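Local coordinates for Zn-dependent hydrolase, glyoxylase (Echinicola vietnamensis, PDB 6T5K), which probably hydrolyses beta-lactam antibiotics, carbapenems among them, to substituted beta-amino acids as a zinc-dependent class B metallo-beta-lactamase, at residues His38-Val43 and Ile60-Gly65; Asp64-Val69 and Lys90-Ala95. All coordinates share one frame; numbering follows the deposited sequence.

Both contacts lie in the larger mixed sheet of the metallo-beta-lactamase fold, with their centres about 8 Å apart. Contact 1 comes first along the chain and pairs the ends of the antiparallel hairpin 39-48/54-63. The chain then turns through Asp64 and Gly65, which the contacts share, into strand 66-70. Contact 2 pairs that strand in parallel with strand 92-98, after helix 76-88. Strands 54-63 and 66-70 are neighbours in the sheet, and Val61 O lies 2.9 Å from Val68 N, a probable hydrogen bond. Together the contacts mark the change from antiparallel to parallel pairing within one half of the two-sheet scaffold that carries the zinc site.

Contact 1: His38-Val43 and Ile60-Gly65; sequences HTYVHV and IVISDG
The open ends of the beta hairpin formed by strands 39-48 and 54-63 meet here, where Tyr40 and Ile60 make an antiparallel hydrogen-bonded pair. Tyr40 N and Ile60 N each donate to the other residue's O at 2.9 Å. One residue toward His38, Thr39 and Val61 form the non-hydrogen-bonded pair, and beyond it Ile62 N reaches His38 O at 2.9 Å. In the metallo-beta-lactamase fold this hairpin belongs to the larger sheet, and its side chains divide between two faces. Thr39 and Val61 point to the face where both meet Phe172 of the other sheet; Thr39 OG1 is bonded to Ser36 OG.

On the opposite face Tyr40 and Ile60 pack CB to CB and both touch Ile32 of the adjoining strand 30-34. The Tyr40 side chain crosses that of Ile62 at about a right angle. Ile62 CD1 lies over one face of the ring, 3.9 Å from its centroid and displaced toward the rim at CE1, a CH-pi contact. Tyr40 CG stands anti to the carbonyl carbon (chi1 -59°), from where the ring reaches Ile62 and sets Tyr40 CD1 3.5 Å from Ile60 O, which lies in the ring plane. His42 CD2 meets Ile60 CG1 edge-on at 4.0 Å. The His42 side chain is about 11 Å from a zinc ion, and NE2 makes weak bonds to the carbonyls of Phe70 and Asp71. At the other end, Ile62 O lies in the plane of the His38 ring, 3.3 Å from CD2, and Ser63 OG turns to Asp64 OD2, 2.8 Å away.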
ATOM      1  N   HIS A  38      -3.612  -9.062  12.208  1.00 17.03           N
ATOM      2  CA  HIS A  38      -4.371  -7.859  11.934  1.00 17.24           C
ATOM      3  C   HIS A  38      -4.166  -7.283  10.543  1.00 16.97           C
ATOM      4  O   HIS A  38      -4.688  -6.203  10.270  1.00 17.94           O
ATOM      5  CB  HIS A  38      -4.024  -6.769  12.955  1.00 18.63           C
ATOM      6  CG  HIS A  38      -4.274  -7.180  14.360  1.00 21.02           C
ATOM      7  ND1 HIS A  38      -3.288  -7.723  15.155  1.00 22.51           N
ATOM      8  CD2 HIS A  38      -5.401  -7.155  15.112  1.00 24.29           C
ATOM      9  CE1 HIS A  38      -3.796  -8.022  16.336  1.00 25.30           C
ATOM     10  NE2 HIS A  38      -5.077  -7.703  16.333  1.00 24.38           N
ATOM     11  N   THR A  39      -3.393  -7.916   9.669  1.00 16.19           N
ATOM     12  CA  THR A  39      -3.170  -7.330   8.359  1.00 16.06           C
ATOM     13  C   THR A  39      -3.505  -8.304   7.244  1.00 16.69           C
ATOM     14  O   THR A  39      -3.451  -9.532   7.399  1.00 15.95           O
ATOM     15  CB  THR A  39      -1.750  -6.729   8.135  1.00 17.54           C
ATOM     16  OG1 THR A  39      -0.794  -7.755   7.841  1.00 17.77           O
ATOM     17  CG2 THR A  39      -1.324  -5.915   9.332  1.00 18.08           C
ATOM     18  N   TYR A  40      -3.904  -7.707   6.131  1.00 16.71           N
ATOM     19  CA  TYR A  40      -4.433  -8.403   4.974  1.00 16.69           C
ATOM     20  C   TYR A  40      -3.855  -7.749   3.725  1.00 17.77           C
ATOM     21  O   TYR A  40      -3.582  -6.544   3.699  1.00 17.55           O
ATOM     22  CB  TYR A  40      -5.958  -8.234   4.900  1.00 16.95           C
ATOM     23  CG  TYR A  40      -6.710  -8.731   6.102  1.00 17.90           C
ATOM     24  CD1 TYR A  40      -6.591  -8.095   7.342  1.00 19.19           C
ATOM     25  CD2 TYR A  40      -7.500  -9.871   6.024  1.00 19.28           C
ATOM     26  CE1 TYR A  40      -7.254  -8.572   8.453  1.00 21.03           C
ATOM     27  CE2 TYR A  40      -8.199 -10.333   7.121  1.00 20.79           C
ATOM     28  CZ  TYR A  40      -8.049  -9.691   8.343  1.00 20.06           C
ATOM     29  OH  TYR A  40      -8.722 -10.147   9.451  1.00 23.93           O
ATOM     30  N   VAL A  41      -3.661  -8.543   2.683  1.00 17.03           N
ATOM     31  CA  VAL A  41      -3.286  -8.009   1.380  1.00 17.98           C
ATOM     32  C   VAL A  41      -4.512  -8.059   0.476  1.00 18.24           C
ATOM     33  O   VAL A  41      -5.198  -9.087   0.410  1.00 19.00           O
ATOM     34  CB  VAL A  41      -2.112  -8.791   0.769  1.00 18.41           C
ATOM     35  CG1 VAL A  41      -1.740  -8.218  -0.565  1.00 18.28           C
ATOM     36  CG2 VAL A  41      -0.923  -8.814   1.723  1.00 19.70           C
ATOM     37  N   HIS A  42      -4.837  -6.942  -0.167  1.00 17.60           N
ATOM     38  CA  HIS A  42      -5.833  -6.954  -1.227  1.00 17.45           C
ATOM     39  C   HIS A  42      -5.110  -6.944  -2.568  1.00 17.59           C
ATOM     40  O   HIS A  42      -4.174  -6.169  -2.773  1.00 18.11           O
ATOM     41  CB  HIS A  42      -6.884  -5.859  -1.081  1.00 18.28           C
ATOM     42  CG  HIS A  42      -6.407  -4.448  -1.229  1.00 17.84           C
ATOM     43  ND1 HIS A  42      -6.303  -3.831  -2.461  1.00 17.28           N
ATOM     44  CD2 HIS A  42      -6.209  -3.479  -0.304  1.00 16.24           C
ATOM     45  CE1 HIS A  42      -6.029  -2.555  -2.283  1.00 18.02           C
ATOM     46  NE2 HIS A  42      -5.932  -2.329  -0.982  1.00 15.85           N
ATOM     47  N   VAL A  43      -5.550  -7.811  -3.478  1.00 20.14           N
ATOM     48  CA  VAL A  43      -4.871  -8.032  -4.751  1.00 20.31           C
ATOM     49  C   VAL A  43      -5.875  -7.810  -5.863  1.00 21.42           C
ATOM     50  O   VAL A  43      -6.925  -8.463  -5.889  1.00 23.74           O
ATOM     51  CB  VAL A  43      -4.268  -9.440  -4.851  1.00 20.92           C
ATOM     52  CG1 VAL A  43      -3.477  -9.578  -6.147  1.00 22.08           C
ATOM     53  CG2 VAL A  43      -3.359  -9.737  -3.664  1.00 21.45           C
ATOM     54  N   ILE A  60      -4.840  -3.982   4.108  1.00 14.55           N
ATOM     55  CA  ILE A  60      -5.880  -3.612   5.054  1.00 15.45           C
ATOM     56  C   ILE A  60      -5.365  -3.965   6.436  1.00 15.44           C
ATOM     57  O   ILE A  60      -4.889  -5.084   6.653  1.00 16.73           O
ATOM     58  CB  ILE A  60      -7.200  -4.358   4.795  1.00 17.06           C
ATOM     59  CG1 ILE A  60      -7.521  -4.414   3.313  1.00 18.74           C
ATOM     60  CG2 ILE A  60      -8.336  -3.670   5.570  1.00 17.49           C
ATOM     61  CD1 ILE A  60      -8.639  -5.348   3.011  1.00 20.97           C
ATOM     62  N   VAL A  61      -5.458  -3.022   7.370  1.00 15.38           N
ATOM     63  CA  VAL A  61      -5.222  -3.291   8.778  1.00 15.28           C
ATOM     64  C   VAL A  61      -6.575  -3.284   9.459  1.00 15.32           C
ATOM     65  O   VAL A  61      -7.349  -2.347   9.261  1.00 15.76           O
ATOM     66  CB  VAL A  61      -4.290  -2.237   9.386  1.00 17.03           C
ATOM     67  CG1 VAL A  61      -4.002  -2.569  10.858  1.00 17.84           C
ATOM     68  CG2 VAL A  61      -3.026  -2.156   8.546  1.00 17.68           C
ATOM     69  N   ILE A  62      -6.866  -4.336  10.230  1.00 16.21           N
ATOM     70  CA  ILE A  62      -8.151  -4.492  10.912  1.00 16.92           C
ATOM     71  C   ILE A  62      -7.886  -4.779  12.385  1.00 17.45           C
ATOM     72  O   ILE A  62      -7.144  -5.710  12.723  1.00 19.85           O
ATOM     73  CB  ILE A  62      -9.008  -5.608  10.285  1.00 18.50           C
ATOM     74  CG1 ILE A  62      -9.205  -5.353   8.787  1.00 20.74           C
ATOM     75  CG2 ILE A  62     -10.359  -5.689  10.981  1.00 21.39           C
ATOM     76  CD1 ILE A  62      -9.991  -6.444   8.040  1.00 20.35           C
ATOM     77  N   SER A  63      -8.511  -4.003  13.266  1.00 17.46           N
ATOM     78  CA  SER A  63      -8.413  -4.287  14.695  1.00 17.80           C
ATOM     79  C   SER A  63      -9.643  -3.713  15.369  1.00 19.16           C
ATOM     80  O   SER A  63     -10.050  -2.587  15.068  1.00 18.94           O
ATOM     81  CB  SER A  63      -7.144  -3.664  15.303  1.00 20.27           C
ATOM     82  OG  SER A  63      -6.867  -4.122  16.622  1.00 20.83           O
ATOM     83  N   ASP A  64     -10.220  -4.494  16.281  1.00 19.42           N
ATOM     84  CA  ASP A  64     -11.334  -4.040  17.103  1.00 18.61           C
ATOM     85  C   ASP A  64     -12.485  -3.466  16.282  1.00 18.82           C
ATOM     86  O   ASP A  64     -13.085  -2.453  16.644  1.00 20.55           O
ATOM     87  CB  ASP A  64     -10.831  -3.047  18.147  1.00 19.23           C
ATOM     88  CG  ASP A  64      -9.523  -3.505  18.785  1.00 19.90           C
ATOM     89  OD1 ASP A  64      -9.542  -4.542  19.498  1.00 23.50           O
ATOM     90  OD2 ASP A  64      -8.473  -2.843  18.538  1.00 19.21           O
ATOM     91  N   GLY A  65     -12.799  -4.117  15.160  1.00 20.17           N
ATOM     92  CA  GLY A  65     -13.923  -3.729  14.332  1.00 21.61           C
ATOM     93  C   GLY A  65     -13.690  -2.521  13.471  1.00 20.80           C
ATOM     94  O   GLY A  65     -14.653  -2.007  12.882  1.00 22.50           O
TER

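Contact 2: Asp64-Val69 and Lys90-Ala95; sequences DGEAVV and KLQVNA
Strands 66-69 and 92-95 run side by side in parallel, strongly twisted, with axes 4.6 Å apart at closest and 42° between directions; Gly65 and Leu91 lead into them. Gln92 N donates to Gly65 O, and Ala67 N to Gln92 O at 2.8 Å; Asn94 N then meets Ala67 O at 2.8 Å. Val69 N donates to Ala95 O, where regular pairing would use Asn94 O, and the pairing goes on to Val97. Strand 92-95 thus takes in an extra residue at Asn94-Ala95, a beta bulge with helix-like backbone angles at Asn94, and the buried Ala95 N is left without a partner in the model. At Lys90 a Schellman motif ends the preceding helix.

Glu66, Gln92 and Asn94 form a polar cluster on the sheet face that also carries Val68. Asn94 ND2 gives Glu66 OE1 a straight bond of 2.9 Å (172°); the acceptor lies in the Asn94 amide plane, but the donor stands 36° out of the carboxylate plane. Gln92 lies alongside Glu66, both extended and pointing the same way, and its NE2 donates to Asn94 OD1 at 2.8 Å. The same NE2 gives a second bond to a water, which in turn donates to Glu66 OE2 at 3.2 Å. Asn94 is thus held at both amide ends.

Leu91 brings CD2 to 3.6 Å from Gly65 C, and Val68 CG2 rests on Asn94 CB. Helix 76-88 connects the two strands in a right-handed beta-alpha-beta crossover and packs through Leu86 on Val69, Leu91 and Val93. Gln92 is exposed, whereas Glu66 OE1 and Asn94 ND2 also bond Gly150 N and Lys148 O, at the end of strand 144-149 and just after it, and Val68 packs on Leu147 and Val149 of that strand.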
ATOM      1  N   ASP A  64     -10.220  -4.494  16.281  1.00 19.42           N
ATOM      2  CA  ASP A  64     -11.334  -4.040  17.103  1.00 18.61           C
ATOM      3  C   ASP A  64     -12.485  -3.466  16.282  1.00 18.82           C
ATOM      4  O   ASP A  64     -13.085  -2.453  16.644  1.00 20.55           O
ATOM      5  CB  ASP A  64     -10.831  -3.047  18.147  1.00 19.23           C
ATOM      6  CG  ASP A  64      -9.523  -3.505  18.785  1.00 19.90           C
ATOM      7  OD1 ASP A  64      -9.542  -4.542  19.498  1.00 23.50           O
ATOM      8  OD2 ASP A  64      -8.473  -2.843  18.538  1.00 19.21           O
ATOM      9  N   GLY A  65     -12.799  -4.117  15.160  1.00 20.17           N
ATOM     10  CA  GLY A  65     -13.923  -3.729  14.332  1.00 21.61           C
ATOM     11  C   GLY A  65     -13.690  -2.521  13.471  1.00 20.80           C
ATOM     12  O   GLY A  65     -14.653  -2.007  12.882  1.00 22.50           O
ATOM     13  N   GLU A  66     -12.448  -2.062  13.358  1.00 19.11           N
ATOM     14  CA  GLU A  66     -12.103  -0.906  12.552  1.00 16.40           C
ATOM     15  C   GLU A  66     -11.029  -1.291  11.548  1.00 16.68           C
ATOM     16  O   GLU A  66     -10.278  -2.242  11.754  1.00 18.27           O
ATOM     17  CB  GLU A  66     -11.609   0.243  13.449  1.00 17.88           C
ATOM     18  CG  GLU A  66     -12.652   0.658  14.473  1.00 19.27           C
ATOM     19  CD  GLU A  66     -12.258   1.839  15.353  1.00 21.12           C
ATOM     20  OE1 GLU A  66     -11.240   2.490  15.053  1.00 19.27           O
ATOM     21  OE2 GLU A  66     -12.993   2.110  16.330  1.00 24.19           O
ATOM     22  N   ALA A  67     -10.987  -0.556  10.442  1.00 14.81           N
ATOM     23  CA  ALA A  67     -10.055  -0.863   9.373  1.00 17.55           C
ATOM     24  C   ALA A  67      -9.479   0.402   8.759  1.00 16.91           C
ATOM     25  O   ALA A  67     -10.136   1.447   8.685  1.00 18.15           O
ATOM     26  CB  ALA A  67     -10.759  -1.657   8.280  1.00 16.87           C
ATOM     27  N   VAL A  68      -8.217   0.300   8.337  1.00 16.00           N
ATOM     28  CA  VAL A  68      -7.588   1.309   7.492  1.00 16.11           C
ATOM     29  C   VAL A  68      -7.039   0.627   6.250  1.00 15.16           C
ATOM     30  O   VAL A  68      -6.456  -0.452   6.339  1.00 15.73           O
ATOM     31  CB  VAL A  68      -6.466   2.027   8.255  1.00 15.96           C
ATOM     32  CG1 VAL A  68      -5.635   2.876   7.300  1.00 15.76           C
ATOM     33  CG2 VAL A  68      -7.051   2.839   9.425  1.00 16.92           C
ATOM     34  N   VAL A  69      -7.261   1.234   5.089  1.00 15.52           N
ATOM     35  CA  VAL A  69      -6.838   0.671   3.813  1.00 15.51           C
ATOM     36  C   VAL A  69      -5.665   1.472   3.252  1.00 15.49           C
ATOM     37  O   VAL A  69      -5.687   2.706   3.249  1.00 16.45           O
ATOM     38  CB  VAL A  69      -8.015   0.650   2.825  1.00 16.78           C
ATOM     39  CG1 VAL A  69      -7.572   0.121   1.470  1.00 16.95           C
ATOM     40  CG2 VAL A  69      -9.171  -0.155   3.385  1.00 17.06           C
ATOM     41  N   LYS A  90     -18.906  -5.919   8.714  1.00 25.86           N
ATOM     42  CA  LYS A  90     -19.383  -5.059   9.798  1.00 27.36           C
ATOM     43  C   LYS A  90     -18.275  -4.162  10.335  1.00 26.59           C
ATOM     44  O   LYS A  90     -18.253  -3.835  11.523  1.00 28.81           O
ATOM     45  CB  LYS A  90     -19.980  -5.884  10.949  1.00 29.83           C
ATOM     46  CG  LYS A  90     -21.086  -6.865  10.530  1.00 35.55           C
ATOM     47  CD  LYS A  90     -22.416  -6.473  11.137  0.86 40.56           C
ATOM     48  CE  LYS A  90     -23.458  -7.586  11.023  0.89 44.62           C
ATOM     49  NZ  LYS A  90     -22.876  -8.960  11.174  0.92 47.09           N
ATOM     50  N   LEU A  91     -17.345  -3.763   9.471  1.00 24.45           N
ATOM     51  CA  LEU A  91     -16.181  -2.996   9.890  1.00 22.39           C
ATOM     52  C   LEU A  91     -16.397  -1.513   9.667  1.00 22.22           C
ATOM     53  O   LEU A  91     -16.969  -1.101   8.653  1.00 25.04           O
ATOM     54  CB  LEU A  91     -14.960  -3.437   9.092  1.00 22.49           C
ATOM     55  CG  LEU A  91     -14.586  -4.882   9.428  1.00 25.59           C
ATOM     56  CD1 LEU A  91     -13.535  -5.380   8.449  1.00 26.11           C
ATOM     57  CD2 LEU A  91     -14.096  -5.010  10.858  1.00 26.98           C
ATOM     58  N   GLN A  92     -15.927  -0.716  10.619  1.00 21.73           N
ATOM     59  CA  GLN A  92     -15.838   0.725  10.426  1.00 21.71           C
ATOM     60  C   GLN A  92     -14.540   1.049   9.692  1.00 18.91           C
ATOM     61  O   GLN A  92     -13.448   0.766  10.198  1.00 20.00           O
ATOM     62  CB  GLN A  92     -15.854   1.410  11.786  1.00 24.16           C
ATOM     63  CG  GLN A  92     -15.710   2.894  11.740  1.00 25.45           C
ATOM     64  CD  GLN A  92     -15.743   3.506  13.114  1.00 26.28           C
ATOM     65  OE1 GLN A  92     -16.794   3.572  13.749  1.00 30.49           O
ATOM     66  NE2 GLN A  92     -14.593   3.958  13.586  1.00 26.08           N
ATOM     67  N   VAL A  93     -14.651   1.613   8.496  1.00 19.18           N
ATOM     68  CA  VAL A  93     -13.486   1.949   7.686  1.00 18.53           C
ATOM     69  C   VAL A  93     -13.116   3.388   8.015  1.00 19.34           C
ATOM     70  O   VAL A  93     -13.836   4.330   7.694  1.00 19.90           O
ATOM     71  CB  VAL A  93     -13.731   1.738   6.189  1.00 19.71           C
ATOM     72  CG1 VAL A  93     -12.452   1.988   5.450  1.00 17.67           C
ATOM     73  CG2 VAL A  93     -14.265   0.330   5.963  1.00 21.51           C
ATOM     74  N   ASN A  94     -11.989   3.550   8.687  1.00 17.54           N
ATOM     75  CA  ASN A  94     -11.612   4.853   9.214  1.00 16.65           C
ATOM     76  C   ASN A  94     -10.917   5.738   8.200  1.00 18.52           C
ATOM     77  O   ASN A  94     -11.022   6.962   8.293  1.00 18.80           O
ATOM     78  CB  ASN A  94     -10.625   4.682  10.369  1.00 18.30           C
ATOM     79  CG  ASN A  94     -11.251   4.069  11.595  1.00 18.55           C
ATOM     80  OD1 ASN A  94     -12.468   4.024  11.729  1.00 19.78           O
ATOM     81  ND2 ASN A  94     -10.421   3.604  12.510  1.00 18.06           N
ATOM     82  N   ALA A  95     -10.175   5.160   7.266  1.00 16.60           N
ATOM     83  CA  ALA A  95      -9.357   5.974   6.381  1.00 16.13           C
ATOM     84  C   ALA A  95      -8.842   5.099   5.263  1.00 16.38           C
ATOM     85  O   ALA A  95      -8.756   3.870   5.399  1.00 16.66           O
ATOM     86  CB  ALA A  95      -8.170   6.599   7.129  1.00 17.67           C
TER
HETATM   87  O   HOH W   1     -14.098   5.075  16.226  1.00 40.00           O